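Side-chain contacts in Cyp101j2 (Sphingobium yanoikuyae, PDB 5KYO), which probably hydroxylates 1,8-cineole as a haem-dependent cytochrome P450 monooxygenase: residues E309-F314 with H383-E388; L302-L307 with V392-F397; D58-W63 with L279-S284. All blocks are in the same frame, centred on the assembly; numbering follows the deposited sequence.

Contact 1 (E309-F314 with H383-E388); sequences EFFRRF and HLARME. With HEM (protoporphyrin IX containing Fe), chain G.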
loop_
_atom_site.group_PDB
_atom_site.type_symbol
_atom_site.label_atom_id
_atom_site.label_comp_id
_atom_site.label_asym_id
_atom_site.label_seq_id
_atom_site.Cartn_x
_atom_site.Cartn_y
_atom_site.Cartn_z
ATOM N N GLU A 309 -12.524 8.534 6.006
ATOM C CA GLU A 309 -11.728 9.775 5.906
ATOM C C GLU A 309 -10.223 9.526 6.096
ATOM O O GLU A 309 -9.398 10.223 5.503
ATOM C CB GLU A 309 -12.241 10.817 6.920
ATOM C CG GLU A 309 -11.473 12.151 6.948
ATOM C CD GLU A 309 -11.727 13.021 5.734
ATOM O OE1 GLU A 309 -12.277 12.523 4.739
ATOM O OE2 GLU A 309 -11.422 14.231 5.800
ATOM N N PHE A 310 -9.858 8.546 6.919
ATOM C CA PHE A 310 -8.457 8.118 7.016
ATOM C C PHE A 310 -7.972 7.584 5.654
ATOM O O PHE A 310 -6.853 7.860 5.249
ATOM C CB PHE A 310 -8.256 7.039 8.104
ATOM C CG PHE A 310 -8.205 7.589 9.528
ATOM C CD1 PHE A 310 -7.173 8.424 9.935
ATOM C CD2 PHE A 310 -9.175 7.233 10.448
ATOM C CE1 PHE A 310 -7.139 8.932 11.241
ATOM C CE2 PHE A 310 -9.144 7.724 11.756
ATOM C CZ PHE A 310 -8.123 8.582 12.143
ATOM N N PHE A 311 -8.790 6.835 4.930
ATOM C CA PHE A 311 -8.278 6.324 3.656
ATOM C C PHE A 311 -8.199 7.433 2.609
ATOM O O PHE A 311 -7.267 7.451 1.809
ATOM C CB PHE A 311 -9.102 5.133 3.148
ATOM C CG PHE A 311 -8.736 3.838 3.823
ATOM C CD1 PHE A 311 -7.476 3.299 3.658
ATOM C CD2 PHE A 311 -9.621 3.199 4.663
ATOM C CE1 PHE A 311 -7.116 2.123 4.287
ATOM C CE2 PHE A 311 -9.267 2.026 5.323
ATOM C CZ PHE A 311 -8.016 1.481 5.127
ATOM N N ARG A 312 -9.126 8.392 2.651
ATOM C CA ARG A 312 -9.021 9.564 1.763
ATOM C C ARG A 312 -7.827 10.451 2.109
ATOM O O ARG A 312 -7.106 10.908 1.225
ATOM C CB ARG A 312 -10.289 10.424 1.801
ATOM C CG ARG A 312 -10.189 11.631 0.859
ATOM C CD ARG A 312 -11.052 12.804 1.312
ATOM N NE ARG A 312 -10.616 13.363 2.589
ATOM C CZ ARG A 312 -9.606 14.220 2.724
ATOM N NH1 ARG A 312 -8.918 14.592 1.660
ATOM N NH2 ARG A 312 -9.275 14.698 3.919
ATOM N N ARG A 313 -7.618 10.699 3.397
ATOM C CA ARG A 313 -6.663 11.721 3.849
ATOM C C ARG A 313 -5.201 11.282 3.731
ATOM O O ARG A 313 -4.320 12.112 3.489
ATOM C CB ARG A 313 -6.986 12.110 5.302
ATOM C CG ARG A 313 -5.980 13.038 6.017
ATOM C CD ARG A 313 -5.692 14.378 5.309
ATOM N NE ARG A 313 -4.740 15.142 6.103
ATOM C CZ ARG A 313 -3.426 14.937 6.071
ATOM N NH1 ARG A 313 -2.914 14.028 5.254
ATOM N NH2 ARG A 313 -2.624 15.635 6.847
ATOM N N PHE A 314 -4.943 9.977 3.849
ATOM C CA PHE A 314 -3.569 9.485 3.906
ATOM C C PHE A 314 -3.182 8.473 2.820
ATOM O O PHE A 314 -2.843 7.337 3.129
ATOM C CB PHE A 314 -3.316 8.857 5.282
ATOM C CG PHE A 314 -3.461 9.833 6.411
ATOM C CD1 PHE A 314 -2.510 10.828 6.591
ATOM C CD2 PHE A 314 -4.551 9.790 7.257
ATOM C CE1 PHE A 314 -2.622 11.752 7.620
ATOM C CE2 PHE A 314 -4.680 10.723 8.302
ATOM C CZ PHE A 314 -3.712 11.703 8.473
ATOM N N HIS A 383 -10.860 -4.552 0.875
ATOM C CA HIS A 383 -11.830 -5.049 1.849
ATOM C C HIS A 383 -11.146 -5.455 3.155
ATOM O O HIS A 383 -11.619 -5.140 4.254
ATOM C CB HIS A 383 -12.599 -6.255 1.297
ATOM C CG HIS A 383 -13.522 -5.929 0.164
ATOM N ND1 HIS A 383 -13.501 -6.623 -1.030
ATOM C CD2 HIS A 383 -14.512 -5.019 0.054
ATOM C CE1 HIS A 383 -14.427 -6.133 -1.834
ATOM N NE2 HIS A 383 -15.056 -5.160 -1.202
ATOM N N LEU A 384 -10.038 -6.170 3.019
ATOM C CA LEU A 384 -9.255 -6.608 4.157
ATOM C C LEU A 384 -8.673 -5.429 4.889
ATOM O O LEU A 384 -8.610 -5.443 6.115
ATOM C CB LEU A 384 -8.116 -7.524 3.733
ATOM C CG LEU A 384 -7.251 -8.000 4.900
ATOM C CD1 LEU A 384 -8.088 -8.831 5.899
ATOM C CD2 LEU A 384 -6.062 -8.779 4.390
ATOM N N ALA A 385 -8.229 -4.426 4.125
ATOM C CA ALA A 385 -7.636 -3.211 4.682
ATOM C C ALA A 385 -8.629 -2.464 5.559
ATOM O O ALA A 385 -8.314 -2.113 6.694
ATOM C CB ALA A 385 -7.118 -2.303 3.552
ATOM N N ARG A 386 -9.828 -2.226 5.039
ATOM C CA ARG A 386 -10.916 -1.634 5.833
ATOM C C ARG A 386 -11.396 -2.480 7.046
ATOM O O ARG A 386 -11.738 -1.910 8.096
ATOM C CB ARG A 386 -12.111 -1.355 4.917
ATOM C CG ARG A 386 -11.796 -0.375 3.796
ATOM C CD ARG A 386 -13.015 -0.080 2.945
ATOM N NE ARG A 386 -12.607 0.510 1.683
ATOM C CZ ARG A 386 -12.664 -0.121 0.521
ATOM N NH1 ARG A 386 -13.138 -1.360 0.460
ATOM N NH2 ARG A 386 -12.254 0.488 -0.580
ATOM N N MET A 387 -11.454 -3.811 6.903
ATOM C CA MET A 387 -11.817 -4.675 8.041
ATOM C C MET A 387 -10.790 -4.563 9.162
ATOM O O MET A 387 -11.166 -4.432 10.330
ATOM C CB MET A 387 -11.976 -6.152 7.646
ATOM C CG MET A 387 -11.957 -7.124 8.863
ATOM S SD MET A 387 -11.727 -8.864 8.354
ATOM C CE MET A 387 -13.230 -9.088 7.405
ATOM N N GLU A 388 -9.504 -4.607 8.802
ATOM C CA GLU A 388 -8.410 -4.440 9.761
ATOM C C GLU A 388 -8.484 -3.092 10.495
ATOM O O GLU A 388 -8.392 -3.051 11.704
ATOM C CB GLU A 388 -7.049 -4.542 9.071
ATOM C CG GLU A 388 -6.661 -5.922 8.587
ATOM C CD GLU A 388 -5.484 -5.848 7.634
ATOM O OE1 GLU A 388 -5.117 -4.717 7.256
ATOM O OE2 GLU A 388 -4.921 -6.898 7.269
HETATM C CHA HEM G . -2.738 -3.409 -5.483
HETATM C CHB HEM G . -2.752 0.025 -2.050
HETATM C CHC HEM G . -3.752 -3.387 1.304
HETATM C CHD HEM G . -2.788 -6.817 -1.953
HETATM C C1A HEM G . -2.717 -2.168 -4.892
HETATM C C2A HEM G . -2.603 -0.877 -5.560
HETATM C C3A HEM G . -2.591 0.070 -4.596
HETATM C C4A HEM G . -2.713 -0.580 -3.300
HETATM C CMA HEM G . -2.504 1.599 -4.832
HETATM C CAA HEM G . -2.510 -0.596 -7.087
HETATM C CBA HEM G . -1.098 -0.788 -7.632
HETATM C CGA HEM G . -1.041 -0.396 -9.090
HETATM O O1A HEM G . -1.306 0.795 -9.417
HETATM O O2A HEM G . -0.717 -1.266 -9.941
HETATM C C1B HEM G . -3.078 -0.600 -0.852
HETATM C C2B HEM G . -3.361 0.059 0.420
HETATM C C3B HEM G . -3.626 -0.891 1.341
HETATM C C4B HEM G . -3.526 -2.172 0.685
HETATM C CMB HEM G . -3.352 1.589 0.672
HETATM C CAB HEM G . -3.996 -0.765 2.848
HETATM C CBB HEM G . -4.235 0.371 3.509
HETATM C C1C HEM G . -3.612 -4.613 0.704
HETATM C C2C HEM G . -3.887 -5.897 1.320
HETATM C C3C HEM G . -3.605 -6.847 0.416
HETATM C C4C HEM G . -3.168 -6.185 -0.799
HETATM C CMC HEM G . -4.382 -6.048 2.774
HETATM C CAC HEM G . -3.706 -8.378 0.507
HETATM C CBC HEM G . -4.266 -9.062 1.507
HETATM C C1D HEM G . -2.647 -6.233 -3.191
HETATM C C2D HEM G . -2.301 -6.932 -4.418
HETATM C C3D HEM G . -2.311 -5.867 -5.490
HETATM C C4D HEM G . -2.636 -4.625 -4.839
HETATM C CMD HEM G . -2.001 -8.430 -4.699
HETATM C CAD HEM G . -1.997 -6.095 -6.984
HETATM C CBD HEM G . -3.274 -6.070 -7.825
HETATM C CGD HEM G . -2.898 -6.298 -9.278
HETATM O O1D HEM G . -3.511 -7.160 -9.957
HETATM O O2D HEM G . -1.952 -5.613 -9.745
HETATM N NA HEM G . -2.787 -1.940 -3.519
HETATM N NB HEM G . -3.189 -1.959 -0.636
HETATM N NC HEM G . -3.189 -4.822 -0.587
HETATM N ND HEM G . -2.821 -4.888 -3.484
HETATM FE FE HEM G . -3.163 -3.390 -2.099
#
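F311 is the one residue of 309-314 that reaches 383-388, and it supplies just over half of the 118 Å² buried between the two helices. The apolar contacts come first. CZ of F311 lies 4.2 Å from CB of A385. The same corner of the ring also meets backbone, F311 CZ being 3.9 Å from A385 O, which sits at the ring edge near its plane. On the neighbouring corner, F311 CE2 touches R386 CG at 3.8 Å in an oblique approach; R386 contributes the base of its extended chain, while its guanidinium lies beyond, with H383 CD2 at its edge. With CG anti to the carbonyl carbon (chi1 -80°), F311 is swung out from its helix toward this partner.

Contacts with the porphyrin form a second group. The vinyl carbon CBB meets the edge of the phenylalanine ring, 3.5 Å from F311 CE1, while A385 CB packs on the inner carbon of that vinyl, HEM CAB, at 3.6 Å. One residue earlier in the helix, L384 CD2 approaches the other vinyl, HEM CBC, at 3.4 Å. This is the cytochrome P450 pairing of helix K, 303-313, with helix L, 382-399, with one haem vinyl (CAB, CBB) touched by a side chain of each helix.

Within helix K, E309 and R312 supply the ExxR motif of the family. R312 grips the carboxylate side-on: NE bonds E309 OE1 at 2.8 Å and nearly straight (170°), and NH2 bonds E309 OE2 at 2.9 Å. Both oxygens are approached from above the carboxylate plane, the first 50° out of it. E309 also forms salt bridges with R364 and R367, which gathers three arginines about one buried carboxylate and probably keeps it ionised.

Contact 2 (L302-L307 with V392-F397); sequences LIDDAL and VLREWF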
loop_
_atom_site.group_PDB
_atom_site.type_symbol
_atom_site.label_atom_id
_atom_site.label_comp_id
_atom_site.label_asym_id
_atom_site.label_seq_id
_atom_site.Cartn_x
_atom_site.Cartn_y
_atom_site.Cartn_z
ATOM N N LEU A 302 -18.736 6.604 15.446
ATOM C CA LEU A 302 -18.079 7.477 14.479
ATOM C C LEU A 302 -16.993 6.749 13.689
ATOM O O LEU A 302 -16.402 7.316 12.776
ATOM C CB LEU A 302 -17.467 8.689 15.180
ATOM C CG LEU A 302 -18.414 9.554 16.008
ATOM C CD1 LEU A 302 -17.623 10.653 16.675
ATOM C CD2 LEU A 302 -19.473 10.142 15.105
ATOM N N ILE A 303 -16.710 5.502 14.050
ATOM C CA ILE A 303 -15.515 4.859 13.512
ATOM C C ILE A 303 -15.650 4.530 12.019
ATOM O O ILE A 303 -14.700 4.704 11.249
ATOM C CB ILE A 303 -15.166 3.595 14.328
ATOM C CG1 ILE A 303 -14.524 4.021 15.656
ATOM C CG2 ILE A 303 -14.212 2.729 13.569
ATOM C CD1 ILE A 303 -14.072 2.867 16.541
ATOM N N ASP A 304 -16.840 4.093 11.618
ATOM C CA ASP A 304 -17.109 3.730 10.232
ATOM C C ASP A 304 -16.823 4.869 9.240
ATOM O O ASP A 304 -16.279 4.629 8.155
ATOM C CB ASP A 304 -18.563 3.261 10.082
ATOM C CG ASP A 304 -18.802 1.882 10.692
ATOM O OD1 ASP A 304 -17.821 1.134 10.898
ATOM O OD2 ASP A 304 -19.974 1.535 10.939
ATOM N N ASP A 305 -17.164 6.102 9.611
ATOM C CA ASP A 305 -16.996 7.273 8.751
ATOM C C ASP A 305 -15.594 7.860 8.890
ATOM O O ASP A 305 -15.035 8.394 7.950
ATOM C CB ASP A 305 -18.064 8.315 9.100
ATOM C CG ASP A 305 -18.012 9.535 8.212
ATOM O OD1 ASP A 305 -18.404 9.429 7.030
ATOM O OD2 ASP A 305 -17.603 10.602 8.711
ATOM N N ALA A 306 -15.055 7.776 10.108
ATOM C CA ALA A 306 -13.684 8.197 10.376
ATOM C C ALA A 306 -12.757 7.348 9.522
ATOM O O ALA A 306 -11.796 7.835 8.951
ATOM C CB ALA A 306 -13.341 8.045 11.836
ATOM N N LEU A 307 -13.067 6.064 9.446
ATOM C CA LEU A 307 -12.320 5.131 8.615
ATOM C C LEU A 307 -12.244 5.601 7.159
ATOM O O LEU A 307 -11.176 5.660 6.553
ATOM C CB LEU A 307 -12.985 3.753 8.691
ATOM C CG LEU A 307 -12.265 2.536 8.145
ATOM C CD1 LEU A 307 -12.740 1.328 8.953
ATOM C CD2 LEU A 307 -12.576 2.359 6.676
ATOM N N VAL A 392 -9.168 -2.518 14.519
ATOM C CA VAL A 392 -8.078 -1.922 15.265
ATOM C C VAL A 392 -8.565 -0.677 15.996
ATOM O O VAL A 392 -8.264 -0.492 17.173
ATOM C CB VAL A 392 -6.870 -1.570 14.352
ATOM C CG1 VAL A 392 -5.928 -0.594 15.049
ATOM C CG2 VAL A 392 -6.123 -2.856 13.957
ATOM N N LEU A 393 -9.324 0.158 15.289
ATOM C CA LEU A 393 -9.861 1.374 15.862
ATOM C C LEU A 393 -10.798 1.007 17.012
ATOM O O LEU A 393 -10.744 1.615 18.062
ATOM C CB LEU A 393 -10.609 2.189 14.813
ATOM C CG LEU A 393 -9.716 2.953 13.820
ATOM C CD1 LEU A 393 -10.561 3.455 12.671
ATOM C CD2 LEU A 393 -9.004 4.097 14.497
ATOM N N ARG A 394 -11.636 -0.005 16.812
ATOM C CA ARG A 394 -12.622 -0.349 17.836
ATOM C C ARG A 394 -11.962 -0.900 19.091
ATOM O O ARG A 394 -12.279 -0.476 20.198
ATOM C CB ARG A 394 -13.643 -1.359 17.305
ATOM C CG ARG A 394 -14.603 -0.773 16.284
ATOM C CD ARG A 394 -15.708 -1.748 15.901
ATOM N NE ARG A 394 -16.458 -1.298 14.731
ATOM C CZ ARG A 394 -17.593 -1.850 14.314
ATOM N NH1 ARG A 394 -18.119 -2.869 14.978
ATOM N NH2 ARG A 394 -18.210 -1.373 13.238
ATOM N N GLU A 395 -11.061 -1.864 18.932
ATOM C CA GLU A 395 -10.381 -2.419 20.107
ATOM C C GLU A 395 -9.402 -1.452 20.775
ATOM O O GLU A 395 -9.218 -1.526 21.984
ATOM C CB GLU A 395 -9.644 -3.708 19.749
ATOM C CG GLU A 395 -10.565 -4.778 19.198
ATOM C CD GLU A 395 -11.658 -5.197 20.182
ATOM O OE1 GLU A 395 -11.477 -5.026 21.405
ATOM O OE2 GLU A 395 -12.695 -5.711 19.729
ATOM N N TRP A 396 -8.747 -0.582 20.007
ATOM C CA TRP A 396 -7.838 0.365 20.614
ATOM C C TRP A 396 -8.668 1.313 21.485
ATOM O O TRP A 396 -8.377 1.497 22.671
ATOM C CB TRP A 396 -7.012 1.152 19.564
ATOM C CG TRP A 396 -5.932 1.992 20.220
ATOM C CD1 TRP A 396 -6.103 3.174 20.886
ATOM C CD2 TRP A 396 -4.532 1.697 20.291
ATOM N NE1 TRP A 396 -4.906 3.625 21.367
ATOM C CE2 TRP A 396 -3.924 2.732 21.027
ATOM C CE3 TRP A 396 -3.736 0.648 19.822
ATOM C CZ2 TRP A 396 -2.556 2.765 21.280
ATOM C CZ3 TRP A 396 -2.372 0.686 20.080
ATOM C CH2 TRP A 396 -1.800 1.736 20.797
ATOM N N PHE A 397 -9.725 1.889 20.915
ATOM C CA PHE A 397 -10.473 2.909 21.654
ATOM C C PHE A 397 -11.251 2.327 22.842
ATOM O O PHE A 397 -11.543 3.043 23.793
ATOM C CB PHE A 397 -11.412 3.676 20.721
ATOM C CG PHE A 397 -10.735 4.835 20.039
ATOM C CD1 PHE A 397 -10.486 6.008 20.733
ATOM C CD2 PHE A 397 -10.284 4.715 18.738
ATOM C CE1 PHE A 397 -9.847 7.069 20.112
ATOM C CE2 PHE A 397 -9.630 5.762 18.113
ATOM C CZ PHE A 397 -9.406 6.934 18.789
#
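I303 meets L393 and R394 at the tight centre of this helix pair, with two branches used on two partners. CG2, anti to the backbone N, lies 3.8 Å from L393 CD1 and equally close to the CB of that leucine; the two side chains lie alongside, pointing opposite ways. The ethyl arm goes to the next residue: I303 CD1 rests 3.7 Å from R394 CG and 3.8 Å from the backbone carbon C of L393, so its terminal methyl covers main chain as well as side chain. The CA atoms of I303 and L393 stand 7.0 Å apart, while the axes of 303-307 and 392-397 approach only to 10.9 Å and run at 126°, which makes this a steeply inclined crossing of helices K and L. The buried side extends beyond the pair, since I303 also packs on I296 and L393 on L286.

Evidence for a looser side comes from D304 and R394, both exposed. R394 runs out extended from CG to NE, and its far nitrogen NH2 reaches D304 OD1 at 3.5 Å, a weak hydrogen bond within a salt bridge. The N-H direction is fair, at 153°, and OD1 lies at the guanidinium edge near its plane, but the carboxylate is turned 43° from that plane. Its second oxygen, D304 OD2, is 4.1 Å from R394 NH2, too far for a matched two-point grip.

R394 thus divides its work, with aliphatic carbon covering the buried isoleucine and charge turned to the solvent side. The chemistry implies that cohesion rests chiefly on the hydrocarbon centre, to which a long, solvent-accessible ion pair probably adds only modestly.

Contact 3 (D58-W63 with L279-S284); sequences DFHQSW and LGFTFS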
loop_
_atom_site.group_PDB
_atom_site.type_symbol
_atom_site.label_atom_id
_atom_site.label_comp_id
_atom_site.label_asym_id
_atom_site.label_seq_id
_atom_site.Cartn_x
_atom_site.Cartn_y
_atom_site.Cartn_z
ATOM N N ASP A 58 4.745 18.276 7.026
ATOM C CA ASP A 58 3.860 17.124 6.994
ATOM C C ASP A 58 4.046 16.397 5.666
ATOM O O ASP A 58 4.239 17.034 4.641
ATOM C CB ASP A 58 2.404 17.559 7.183
ATOM C CG ASP A 58 1.417 16.506 6.733
ATOM O OD1 ASP A 58 1.169 15.550 7.500
ATOM O OD2 ASP A 58 0.887 16.629 5.608
ATOM N N PHE A 59 3.990 15.065 5.685
ATOM C CA PHE A 59 4.141 14.241 4.478
ATOM C C PHE A 59 3.289 14.734 3.314
ATOM O O PHE A 59 3.796 15.003 2.225
ATOM C CB PHE A 59 3.772 12.777 4.790
ATOM C CG PHE A 59 3.896 11.840 3.614
ATOM C CD1 PHE A 59 2.852 11.693 2.710
ATOM C CD2 PHE A 59 5.020 11.056 3.458
ATOM C CE1 PHE A 59 2.948 10.827 1.653
ATOM C CE2 PHE A 59 5.126 10.179 2.399
ATOM C CZ PHE A 59 4.094 10.066 1.493
ATOM N N HIS A 60 1.983 14.847 3.527
ATOM C CA HIS A 60 1.113 15.179 2.410
ATOM C C HIS A 60 1.246 16.657 2.001
ATOM O O HIS A 60 1.115 17.000 0.818
ATOM C CB HIS A 60 -0.319 14.783 2.754
ATOM C CG HIS A 60 -0.502 13.298 2.821
ATOM N ND1 HIS A 60 -0.168 12.551 3.932
ATOM C CD2 HIS A 60 -0.880 12.404 1.873
ATOM C CE1 HIS A 60 -0.380 11.271 3.684
ATOM N NE2 HIS A 60 -0.813 11.156 2.441
ATOM N N GLN A 61 1.541 17.513 2.975
ATOM C CA GLN A 61 1.778 18.927 2.719
ATOM C C GLN A 61 2.986 19.102 1.799
ATOM O O GLN A 61 2.913 19.809 0.808
ATOM C CB GLN A 61 1.987 19.676 4.041
ATOM C CG GLN A 61 2.605 21.061 3.906
ATOM C CD GLN A 61 3.224 21.549 5.212
ATOM O OE1 GLN A 61 3.839 20.773 5.946
ATOM N NE2 GLN A 61 3.063 22.839 5.505
ATOM N N SER A 62 4.085 18.438 2.146
ATOM C CA SER A 62 5.290 18.370 1.321
ATOM C C SER A 62 4.985 18.084 -0.153
ATOM O O SER A 62 5.481 18.782 -1.067
ATOM C CB SER A 62 6.226 17.292 1.881
ATOM O OG SER A 62 7.441 17.223 1.161
ATOM N N TRP A 63 4.174 17.050 -0.373
ATOM C CA TRP A 63 3.766 16.650 -1.716
ATOM C C TRP A 63 2.972 17.754 -2.397
ATOM O O TRP A 63 3.150 18.014 -3.580
ATOM C CB TRP A 63 2.928 15.364 -1.675
ATOM C CG TRP A 63 3.718 14.089 -1.649
ATOM C CD1 TRP A 63 4.330 13.522 -0.566
ATOM C CD2 TRP A 63 3.969 13.215 -2.752
ATOM N NE1 TRP A 63 4.956 12.357 -0.935
ATOM C CE2 TRP A 63 4.745 12.147 -2.273
ATOM C CE3 TRP A 63 3.615 13.238 -4.100
ATOM C CZ2 TRP A 63 5.178 11.108 -3.099
ATOM C CZ3 TRP A 63 4.047 12.207 -4.922
ATOM C CH2 TRP A 63 4.818 11.160 -4.419
ATOM N N LEU A 279 -1.742 2.365 9.127
ATOM C CA LEU A 279 -1.998 2.407 10.572
ATOM C C LEU A 279 -1.114 3.433 11.259
ATOM O O LEU A 279 -1.537 4.083 12.233
ATOM C CB LEU A 279 -1.783 1.028 11.220
ATOM C CG LEU A 279 -2.806 -0.056 10.932
ATOM C CD1 LEU A 279 -2.218 -1.420 11.269
ATOM C CD2 LEU A 279 -4.059 0.200 11.772
ATOM N N GLY A 280 0.116 3.572 10.773
ATOM C CA GLY A 280 1.006 4.597 11.291
ATOM C C GLY A 280 0.462 5.998 11.125
ATOM O O GLY A 280 0.478 6.778 12.076
ATOM N N PHE A 281 0.000 6.341 9.918
ATOM C CA PHE A 281 -0.566 7.671 9.681
ATOM C C PHE A 281 -1.839 7.874 10.500
ATOM O O PHE A 281 -2.052 8.939 11.067
ATOM C CB PHE A 281 -0.872 7.884 8.201
ATOM C CG PHE A 281 0.310 8.347 7.386
ATOM C CD1 PHE A 281 0.718 9.677 7.410
ATOM C CD2 PHE A 281 0.974 7.463 6.533
ATOM C CE1 PHE A 281 1.790 10.115 6.634
ATOM C CE2 PHE A 281 2.052 7.889 5.756
ATOM C CZ PHE A 281 2.458 9.225 5.804
ATOM N N THR A 282 -2.660 6.828 10.570
ATOM C CA THR A 282 -3.931 6.899 11.287
ATOM C C THR A 282 -3.698 7.208 12.754
ATOM O O THR A 282 -4.237 8.200 13.284
ATOM C CB THR A 282 -4.731 5.592 11.157
ATOM O OG1 THR A 282 -5.045 5.367 9.778
ATOM C CG2 THR A 282 -6.033 5.667 11.959
ATOM N N PHE A 283 -2.873 6.395 13.408
ATOM C CA PHE A 283 -2.678 6.598 14.844
ATOM C C PHE A 283 -1.771 7.775 15.227
ATOM O O PHE A 283 -1.975 8.365 16.294
ATOM C CB PHE A 283 -2.194 5.298 15.500
ATOM C CG PHE A 283 -3.331 4.377 15.835
ATOM C CD1 PHE A 283 -3.829 3.512 14.872
ATOM C CD2 PHE A 283 -3.959 4.443 17.072
ATOM C CE1 PHE A 283 -4.905 2.675 15.147
ATOM C CE2 PHE A 283 -5.041 3.614 17.364
ATOM C CZ PHE A 283 -5.513 2.728 16.399
ATOM N N SER A 284 -0.802 8.150 14.394
ATOM C CA SER A 284 -0.057 9.384 14.700
ATOM C C SER A 284 -0.981 10.580 14.560
ATOM O O SER A 284 -0.858 11.558 15.307
ATOM C CB SER A 284 1.202 9.568 13.816
ATOM O OG SER A 284 0.914 9.632 12.425
#
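F59 and F281 have the closest CA atoms of the two helices, yet these stand 9.6 Å apart, a separation bridged by aromatic side chains. A chi1 of -84°, CG opposite the carbonyl carbon, directs the F281 ring at the first turn of 59-69; its edge points at the face of F59, while one of its own faces receives H60. F281 CZ sits 3.7 Å from F59 CG, over one face of the F59 ring and offset toward its rim. The planes are 71° apart and the ring centroids 5.3 Å, which meets the definition of a T-shaped pair. On the opposite face of F59 lies W63 CD1.

H60 reverses the roles: its edge is turned to the face of F281, with H60 CE1 at 3.8 Å from F281 CE1. This second edge-to-face pair is offset, its planes at 68°. The resulting three-ring cluster joins helix A at the N-terminal end of the P450 fold to the later half of the long central helix I, at 273-288.

With an alanine at F281 the F59 face is likely to lose its edge-on partner and the H60 edge the face it meets, opening a gap between the helices.

Two hydrogen bonds fix the first turn that carries F59 and H60. D58 and Q61 form a capping box, Q61 N bonding D58 OD2 at 2.9 Å and D58 N bonding Q61 OE1 at 2.9 Å. The orientation of the imidazole is also held from outside, where H60 NE2 is hydrogen-bonded to the carbonyl of P315.

Overall arrangement
From the N terminus, helix 59-69 opens contact 3, which closes, with 215 residues between, on helix 273-288. Only then does 302-307 open contact 2, followed on the same helix by 309-314 for contact 1. Helix 382-399 closes them in reverse order, 383-388 first and 392-397 second, so contact 1 nests within contact 2; contact 3 precedes both in series, and none cross. The centres of contacts 1 and 2 are about 10 Å apart. Helix 273-288 links the set: F281 meets F314 of contact 1, and F283 packs on V392 and W396 of contact 2. They join the first helix, 59-69, to helix 273-288, and helix 303-313 to helix 382-399, with contact 1 at the haem.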